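Local coordinates for protein putative succinylglutamate desuccinylase / aspartoacylase (Shewanella amazonensis, PDB 3FMC) that is a putative zinc-dependent hydrolase of the succinylglutamate desuccinylase/aspartoacylase family, probably acting on ester or related acyl bonds of a substrate not yet identified, at residues Thr199-Pro203 with Tyr283-Leu287; Ala214-Trp219 with Val234-Ala238. Where two conformers were deposited one is given. Residue numbers count along the deposited sequence, not the author numbering.

Interaction 1: Thr199-Pro203 with Tyr283-Leu287; sequences TLLIP and YGCFL
Two extended segments run side by side in the same direction, strand 199-202 against strand 283-286, with short axes 4.7 Å apart at closest approach and inclined by 34°. The register pairs Thr199 with Gly284 (CA-CA 4.5 Å), Leu200 with Cys285 (5.3 Å) and Leu201 with Phe286 (4.8 Å). Four backbone hydrogen bonds follow the parallel pattern, in which one strand offers both N and O of alternate residues: Thr199 N to Tyr283 O (2.8 Å), Cys285 N to Thr199 O (3.0 Å), Leu201 N to Cys285 O (2.9 Å, nearly linear) and Leu287 N to Leu201 O (3.0 Å). The last comes as the chain leaves the strand, Leu287 having already turned to phi/psi -53/-37. Gly284 CA also sits 3.0 Å from Thr199 O as a CA-H...O contact. Water 1 bridges the start of the pair, 2.6 Å from Thr199 OG1 and donating to Tyr283 O at 3.0 Å. On its other edge strand 199-202 hydrogen-bonds in parallel to strand 176-184, so this pairing makes strand 283-286 the next strand of the large mixed sheet after 176-184 and 198-202. On one face Leu200 (m,t) sets CD2 3.7 Å from Cys285 SG (chi1 p), and Met362 of strand 357-363 packs on both. On the other face, with Thr199, Leu201 (m,t) places CB 4.1 Å from Phe286 CD1 and lays CD1 over a face of that ring (chi1 m). Leu287 (t,p) brings CD2 to 4.1 Å from Ile202 CG2 and 4.0 Å from Pro203 CD.

Interaction 2: Ala214-Trp219 with Val234-Ala238; sequences AFVPWW and VRVSA
Residues 214-219 form a helical turn and a half within helix 210-227, lying against residues 234-238, which run from loop into strand 237-243. Nearest CA pairs are Phe215-Ala238 (6.0 Å) and Trp219-Val234 (5.1 Å), so the two segments pass in opposing order. Ala214 points its CB at Ala238 CB, 3.8 Å away. Phe215 (chi1 p) leans on the same alanine, CD2 to CB 3.9 Å. At Pro217, which has no amide hydrogen to give, the helix kinks: the N atoms of 217 and 218 lack bonds to the preceding turn, and the pattern resumes with Trp219 N to Phe215 O (2.9 Å). Trp218 (chi1 m, chi2 99°) has the most surface covered by the other segment, 83 Å². Val236 CG2 stands over the face of its five-membered ring, 3.9 Å from the centroid and 19° off the normal, a CH-pi contact, while Trp218 CE3 lies 4.0 Å from Arg235 CB. Water 2 links the backbones, donating to Trp218 O (2.8 Å) and accepting from Arg235 N (3.1 Å). Trp219 (chi1 t) closes the row with CD1 3.9 Å from Val234 CG2. The helix packs, through apolar side chains, on the loop leading into strand 237-243 and on the start of that strand, within an alpha/beta domain. Helix 123-142 flanks the contact, its Phe130 meeting Trp218 edge-to-face; Tyr186 does the same to Trp219, and the backbone of Ser237 bonds to Val168 of strand 167-174.

Overall arrangement
Interaction 2 is nested in the chain excursion closed by interaction 1: strand 198-202 leads into helix 210-227, then into strand 237-243, and strand 283-286 returns much later. Both contacts reach the same mixed sheet, strand 176-184 lying between strands 198-202 and 237-243. Their centres are about 17 Å apart, yet they touch directly: Ile202 CD1 is 3.8 Å from Phe215 CZ, and Pro203 C lies 3.4 Å from Trp219 CZ3. Phe215 thus joins Ala238 to Ile202 in one apolar core. A glycerol, probably from crystallisation, lies about 6 Å from the Trp218 side chain. His43, Glu46 and His172 could form the expected zinc site, His172 being on strand 167-174, next to strand 237-243.

Interaction 1: Thr199-Pro203 with Tyr283-Leu287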
ATOM      1  N   THR C 199     -30.024  -9.983 -11.356  1.00 15.27           N
ATOM      2  CA  THR C 199     -29.332  -9.782 -12.618  1.00 17.30           C
ATOM      3  C   THR C 199     -29.400  -8.311 -13.084  1.00 19.01           C
ATOM      4  O   THR C 199     -30.448  -7.685 -13.052  1.00 15.55           O
ATOM      5  CB  THR C 199     -29.917 -10.694 -13.736  1.00 25.38           C
ATOM      6  OG1 THR C 199     -29.864 -12.131 -13.342  1.00 22.77           O
ATOM      7  CG2 THR C 199     -29.207 -10.434 -15.062  1.00 18.61           C
ATOM      8  N   LEU C 200     -28.255  -7.795 -13.517  1.00 17.76           N
ATOM      9  CA  LEU C 200     -28.133  -6.473 -14.131  1.00 16.79           C
ATOM     10  C   LEU C 200     -28.119  -6.685 -15.635  1.00 14.84           C
ATOM     11  O   LEU C 200     -27.255  -7.405 -16.161  1.00 17.26           O
ATOM     12  CB  LEU C 200     -26.829  -5.777 -13.701  1.00 17.37           C
ATOM     13  CG  LEU C 200     -26.805  -5.355 -12.232  1.00 23.77           C
ATOM     14  CD1 LEU C 200     -25.456  -5.132 -11.647  1.00 37.74           C
ATOM     15  CD2 LEU C 200     -27.701  -4.115 -12.072  1.00 19.55           C
ATOM     16  N   LEU C 201     -29.113  -6.124 -16.321  1.00 15.62           N
ATOM     17  CA  LEU C 201     -29.207  -6.159 -17.784  1.00 15.81           C
ATOM     18  C   LEU C 201     -28.445  -4.973 -18.345  1.00 16.42           C
ATOM     19  O   LEU C 201     -28.744  -3.798 -18.043  1.00 16.57           O
ATOM     20  CB  LEU C 201     -30.679  -6.172 -18.226  1.00 16.05           C
ATOM     21  CG  LEU C 201     -31.535  -7.360 -17.766  1.00 16.81           C
ATOM     22  CD1 LEU C 201     -33.015  -7.143 -18.066  1.00 21.54           C
ATOM     23  CD2 LEU C 201     -31.036  -8.661 -18.394  1.00 15.99           C
ATOM     24  N   ILE C 202     -27.441  -5.270 -19.180  1.00 14.44           N
ATOM     25  CA  ILE C 202     -26.487  -4.259 -19.627  1.00 16.87           C
ATOM     26  C   ILE C 202     -26.562  -4.007 -21.127  1.00 19.09           C
ATOM     27  O   ILE C 202     -26.836  -4.925 -21.918  1.00 20.59           O
ATOM     28  CB  ILE C 202     -25.023  -4.585 -19.106  1.00 16.61           C
ATOM     29  CG1 ILE C 202     -24.371  -5.757 -19.855  1.00 18.07           C
ATOM     30  CG2 ILE C 202     -25.000  -4.846 -17.570  1.00 12.92           C
ATOM     31  CD1 ILE C 202     -22.884  -5.922 -19.447  1.00 15.36           C
ATOM     32  N   PRO C 203     -26.328  -2.753 -21.539  1.00 17.83           N
ATOM     33  CA  PRO C 203     -26.479  -2.354 -22.926  1.00 17.98           C
ATOM     34  C   PRO C 203     -25.252  -2.587 -23.789  1.00 18.24           C
ATOM     35  O   PRO C 203     -24.205  -3.030 -23.301  1.00 17.14           O
ATOM     36  CB  PRO C 203     -26.715  -0.859 -22.818  1.00 18.91           C
ATOM     37  CG  PRO C 203     -25.897  -0.446 -21.639  1.00 23.74           C
ATOM     38  CD  PRO C 203     -25.950  -1.612 -20.683  1.00 17.39           C
ATOM     39  N   TYR C 283     -34.713 -11.970 -10.210  1.00 17.66           N
ATOM     40  CA  TYR C 283     -35.035 -10.578 -10.428  1.00 18.35           C
ATOM     41  C   TYR C 283     -33.977  -9.882 -11.246  1.00 18.20           C
ATOM     42  O   TYR C 283     -32.844 -10.349 -11.324  1.00 21.88           O
ATOM     43  CB  TYR C 283     -35.163  -9.851  -9.090  1.00 20.72           C
ATOM     44  CG  TYR C 283     -36.250 -10.439  -8.230  1.00 19.55           C
ATOM     45  CD1 TYR C 283     -37.582 -10.042  -8.373  1.00 27.28           C
ATOM     46  CD2 TYR C 283     -35.951 -11.394  -7.313  1.00 22.03           C
ATOM     47  CE1 TYR C 283     -38.576 -10.612  -7.585  1.00 26.85           C
ATOM     48  CE2 TYR C 283     -36.924 -11.951  -6.532  1.00 24.33           C
ATOM     49  CZ  TYR C 283     -38.220 -11.550  -6.667  1.00 24.10           C
ATOM     50  OH  TYR C 283     -39.147 -12.201  -5.881  1.00 32.64           O
ATOM     51  N   GLY C 284     -34.354  -8.759 -11.853  1.00 19.83           N
ATOM     52  CA  GLY C 284     -33.420  -7.969 -12.647  1.00 21.32           C
ATOM     53  C   GLY C 284     -33.686  -6.489 -12.562  1.00 21.50           C
ATOM     54  O   GLY C 284     -34.651  -6.050 -11.924  1.00 19.64           O
ATOM     55  N   CYS C 285     -32.743  -5.723 -13.098  1.00 19.53           N
ATOM     56  CA  CYS C 285     -32.921  -4.295 -13.283  1.00 18.27           C
ATOM     57  C   CYS C 285     -31.983  -3.888 -14.401  1.00 17.74           C
ATOM     58  O   CYS C 285     -31.001  -4.597 -14.680  1.00 19.17           O
ATOM     59  CB  CYS C 285     -32.756  -3.490 -12.002  1.00 25.78           C
ATOM     60  SG  CYS C 285     -31.132  -2.919 -11.590  1.00 19.87           S
ATOM     61  N   PHE C 286     -32.315  -2.817 -15.107  1.00 17.57           N
ATOM     62  CA  PHE C 286     -31.450  -2.308 -16.128  1.00 17.04           C
ATOM     63  C   PHE C 286     -30.294  -1.591 -15.412  1.00 15.79           C
ATOM     64  O   PHE C 286     -30.492  -0.967 -14.368  1.00 13.40           O
ATOM     65  CB  PHE C 286     -32.188  -1.382 -17.081  1.00 19.61           C
ATOM     66  CG  PHE C 286     -33.136  -2.124 -17.955  1.00 19.41           C
ATOM     67  CD1 PHE C 286     -32.678  -2.748 -19.081  1.00 18.49           C
ATOM     68  CD2 PHE C 286     -34.458  -2.290 -17.592  1.00 26.34           C
ATOM     69  CE1 PHE C 286     -33.528  -3.476 -19.880  1.00 24.56           C
ATOM     70  CE2 PHE C 286     -35.307  -3.014 -18.400  1.00 25.92           C
ATOM     71  CZ  PHE C 286     -34.828  -3.605 -19.546  1.00 25.09           C
ATOM     72  N   LEU C 287     -29.120  -1.651 -16.019  1.00 15.25           N
ATOM     73  CA  LEU C 287     -27.887  -1.159 -15.406  1.00 17.37           C
ATOM     74  C   LEU C 287     -27.971   0.276 -14.920  1.00 18.61           C
ATOM     75  O   LEU C 287     -27.400   0.602 -13.865  1.00 16.77           O
ATOM     76  CB  LEU C 287     -26.736  -1.304 -16.376  1.00 16.33           C
ATOM     77  CG  LEU C 287     -25.351  -0.885 -15.878  1.00 15.60           C
ATOM     78  CD1 LEU C 287     -24.867  -1.781 -14.721  1.00 17.21           C
ATOM     79  CD2 LEU C 287     -24.385  -0.867 -17.088  1.00 13.88           C
TER
HETATM   80  O   HOH W   1     -31.661 -13.061 -11.691  1.00 17.18           O

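Interaction 2: Ala214-Trp219 with Val234-Ala238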
ATOM      1  N   ALA C 214     -15.859  -8.840 -25.181  1.00 16.70           N
ATOM      2  CA  ALA C 214     -16.282 -10.042 -25.886  1.00 14.99           C
ATOM      3  C   ALA C 214     -17.549  -9.825 -26.724  1.00 15.36           C
ATOM      4  O   ALA C 214     -17.628 -10.331 -27.846  1.00 15.24           O
ATOM      5  CB  ALA C 214     -16.500 -11.183 -24.949  1.00 12.45           C
ATOM      6  N   PHE C 215     -18.544  -9.114 -26.191  1.00 17.74           N
ATOM      7  CA  PHE C 215     -19.816  -9.042 -26.927  1.00 16.88           C
ATOM      8  C   PHE C 215     -20.015  -7.801 -27.765  1.00 17.94           C
ATOM      9  O   PHE C 215     -20.767  -7.847 -28.756  1.00 16.58           O
ATOM     10  CB  PHE C 215     -21.044  -9.287 -26.009  1.00 15.58           C
ATOM     11  CG  PHE C 215     -21.310  -8.180 -24.996  1.00 13.15           C
ATOM     12  CD1 PHE C 215     -21.690  -6.915 -25.389  1.00 18.30           C
ATOM     13  CD2 PHE C 215     -21.316  -8.469 -23.641  1.00 16.25           C
ATOM     14  CE1 PHE C 215     -21.973  -5.936 -24.446  1.00 18.84           C
ATOM     15  CE2 PHE C 215     -21.615  -7.500 -22.691  1.00 14.39           C
ATOM     16  CZ  PHE C 215     -21.924  -6.226 -23.098  1.00 15.28           C
ATOM     17  N   VAL C 216     -19.387  -6.681 -27.418  1.00 17.83           N
ATOM     18  CA  VAL C 216     -19.673  -5.479 -28.202  1.00 18.04           C
ATOM     19  C   VAL C 216     -19.408  -5.659 -29.702  1.00 16.67           C
ATOM     20  O   VAL C 216     -20.234  -5.194 -30.525  1.00 19.52           O
ATOM     21  CB  VAL C 216     -18.996  -4.183 -27.624  1.00 16.48           C
ATOM     22  CG1 VAL C 216     -19.070  -3.031 -28.601  1.00 18.50           C
ATOM     23  CG2 VAL C 216     -19.648  -3.784 -26.308  1.00 18.12           C
ATOM     24  N   PRO C 217     -18.272  -6.278 -30.098  1.00 15.58           N
ATOM     25  CA  PRO C 217     -18.109  -6.320 -31.565  1.00 17.04           C
ATOM     26  C   PRO C 217     -19.229  -7.089 -32.264  1.00 17.86           C
ATOM     27  O   PRO C 217     -19.714  -6.687 -33.338  1.00 17.32           O
ATOM     28  CB  PRO C 217     -16.764  -7.061 -31.771  1.00 17.95           C
ATOM     29  CG  PRO C 217     -16.048  -6.968 -30.453  1.00 20.64           C
ATOM     30  CD  PRO C 217     -17.118  -6.886 -29.397  1.00 17.90           C
ATOM     31  N   TRP C 218     -19.618  -8.191 -31.650  1.00 17.09           N
ATOM     32  CA  TRP C 218     -20.688  -9.059 -32.215  1.00 18.42           C
ATOM     33  C   TRP C 218     -22.081  -8.457 -32.196  1.00 19.29           C
ATOM     34  O   TRP C 218     -22.886  -8.722 -33.131  1.00 18.49           O
ATOM     35  CB  TRP C 218     -20.699 -10.394 -31.539  1.00 18.06           C
ATOM     36  CG  TRP C 218     -19.427 -11.153 -31.692  1.00 14.71           C
ATOM     37  CD1 TRP C 218     -18.423 -11.239 -30.793  1.00 16.53           C
ATOM     38  CD2 TRP C 218     -19.046 -11.992 -32.803  1.00 13.17           C
ATOM     39  NE1 TRP C 218     -17.416 -12.047 -31.281  1.00 15.18           N
ATOM     40  CE2 TRP C 218     -17.774 -12.528 -32.505  1.00 19.72           C
ATOM     41  CE3 TRP C 218     -19.650 -12.324 -34.025  1.00 13.49           C
ATOM     42  CZ2 TRP C 218     -17.095 -13.403 -33.374  1.00 20.89           C
ATOM     43  CZ3 TRP C 218     -18.957 -13.175 -34.906  1.00 17.87           C
ATOM     44  CH2 TRP C 218     -17.705 -13.713 -34.565  1.00 20.87           C
ATOM     45  N   TRP C 219     -22.382  -7.693 -31.133  1.00 18.65           N
ATOM     46  CA  TRP C 219     -23.693  -7.064 -30.974  1.00 21.11           C
ATOM     47  C   TRP C 219     -23.780  -5.951 -32.003  1.00 21.23           C
ATOM     48  O   TRP C 219     -24.800  -5.788 -32.680  1.00 20.35           O
ATOM     49  CB  TRP C 219     -23.827  -6.459 -29.585  1.00 20.56           C
ATOM     50  CG  TRP C 219     -25.231  -6.172 -29.111  1.00 19.89           C
ATOM     51  CD1 TRP C 219     -26.374  -6.070 -29.875  1.00 21.57           C
ATOM     52  CD2 TRP C 219     -25.627  -5.911 -27.763  1.00 16.80           C
ATOM     53  NE1 TRP C 219     -27.445  -5.772 -29.085  1.00 21.41           N
ATOM     54  CE2 TRP C 219     -27.022  -5.666 -27.779  1.00 20.01           C
ATOM     55  CE3 TRP C 219     -24.941  -5.858 -26.536  1.00 18.87           C
ATOM     56  CZ2 TRP C 219     -27.742  -5.392 -26.613  1.00 15.88           C
ATOM     57  CZ3 TRP C 219     -25.659  -5.574 -25.392  1.00 19.49           C
ATOM     58  CH2 TRP C 219     -27.047  -5.338 -25.444  1.00 20.30           C
ATOM     59  N   VAL C 234     -26.604 -12.142 -32.468  1.00 22.13           N
ATOM     60  CA  VAL C 234     -25.383 -11.832 -31.706  1.00 19.92           C
ATOM     61  C   VAL C 234     -24.776 -13.206 -31.497  1.00 19.26           C
ATOM     62  O   VAL C 234     -25.322 -13.994 -30.742  1.00 21.18           O
ATOM     63  CB  VAL C 234     -25.703 -11.095 -30.420  1.00 18.09           C
ATOM     64  CG1 VAL C 234     -24.376 -10.594 -29.728  1.00 14.95           C
ATOM     65  CG2 VAL C 234     -26.625  -9.908 -30.746  1.00 21.09           C
ATOM     66  N   ARG C 235     -23.659 -13.486 -32.166  0.50 19.93           N
ATOM     67  CA  ARG C 235     -23.105 -14.834 -32.192  0.50 20.58           C
ATOM     68  C   ARG C 235     -22.170 -15.187 -31.041  0.50 20.12           C
ATOM     69  O   ARG C 235     -21.460 -16.190 -31.113  0.50 23.04           O
ATOM     70  CB  ARG C 235     -22.434 -15.096 -33.544  0.50 21.41           C
ATOM     71  CG  ARG C 235     -23.386 -14.965 -34.732  0.50 21.45           C
ATOM     72  CD  ARG C 235     -24.236 -16.207 -34.961  0.50 26.84           C
ATOM     73  NE  ARG C 235     -25.055 -16.035 -36.165  0.50 34.32           N
ATOM     74  CZ  ARG C 235     -25.507 -17.014 -36.952  0.50 31.28           C
ATOM     75  NH1 ARG C 235     -25.191 -18.286 -36.719  0.50 29.07           N
ATOM     76  NH2 ARG C 235     -26.250 -16.709 -38.011  0.50 22.09           N
ATOM     77  N   VAL C 236     -22.177 -14.382 -29.984  0.50 17.96           N
ATOM     78  CA  VAL C 236     -21.420 -14.709 -28.771  0.50 16.91           C
ATOM     79  C   VAL C 236     -22.214 -14.319 -27.540  0.50 16.85           C
ATOM     80  O   VAL C 236     -22.851 -13.276 -27.528  0.50 18.15           O
ATOM     81  CB  VAL C 236     -20.014 -14.028 -28.750  0.50 17.87           C
ATOM     82  CG1 VAL C 236     -19.528 -13.708 -27.290  0.50 13.47           C
ATOM     83  CG2 VAL C 236     -18.984 -14.894 -29.557  0.50 15.38           C
ATOM     84  N   SER C 237     -22.149 -15.167 -26.514  1.00 14.89           N
ATOM     85  CA  SER C 237     -22.777 -14.926 -25.234  1.00 17.33           C
ATOM     86  C   SER C 237     -21.601 -14.560 -24.308  1.00 15.93           C
ATOM     87  O   SER C 237     -20.591 -15.212 -24.346  1.00 19.43           O
ATOM     88  CB  SER C 237     -23.504 -16.166 -24.741  1.00 19.71           C
ATOM     89  OG  SER C 237     -24.592 -16.434 -25.612  1.00 16.67           O
ATOM     90  N   ALA C 238     -21.754 -13.526 -23.489  1.00 13.90           N
ATOM     91  CA  ALA C 238     -20.698 -13.101 -22.546  1.00 14.80           C
ATOM     92  C   ALA C 238     -21.399 -12.565 -21.318  1.00 14.13           C
ATOM     93  O   ALA C 238     -22.124 -11.545 -21.370  1.00 17.33           O
ATOM     94  CB  ALA C 238     -19.771 -12.066 -23.152  1.00 15.23           C
TER
HETATM   95  O   HOH W   2     -22.964 -11.305 -34.195  1.00 18.31           O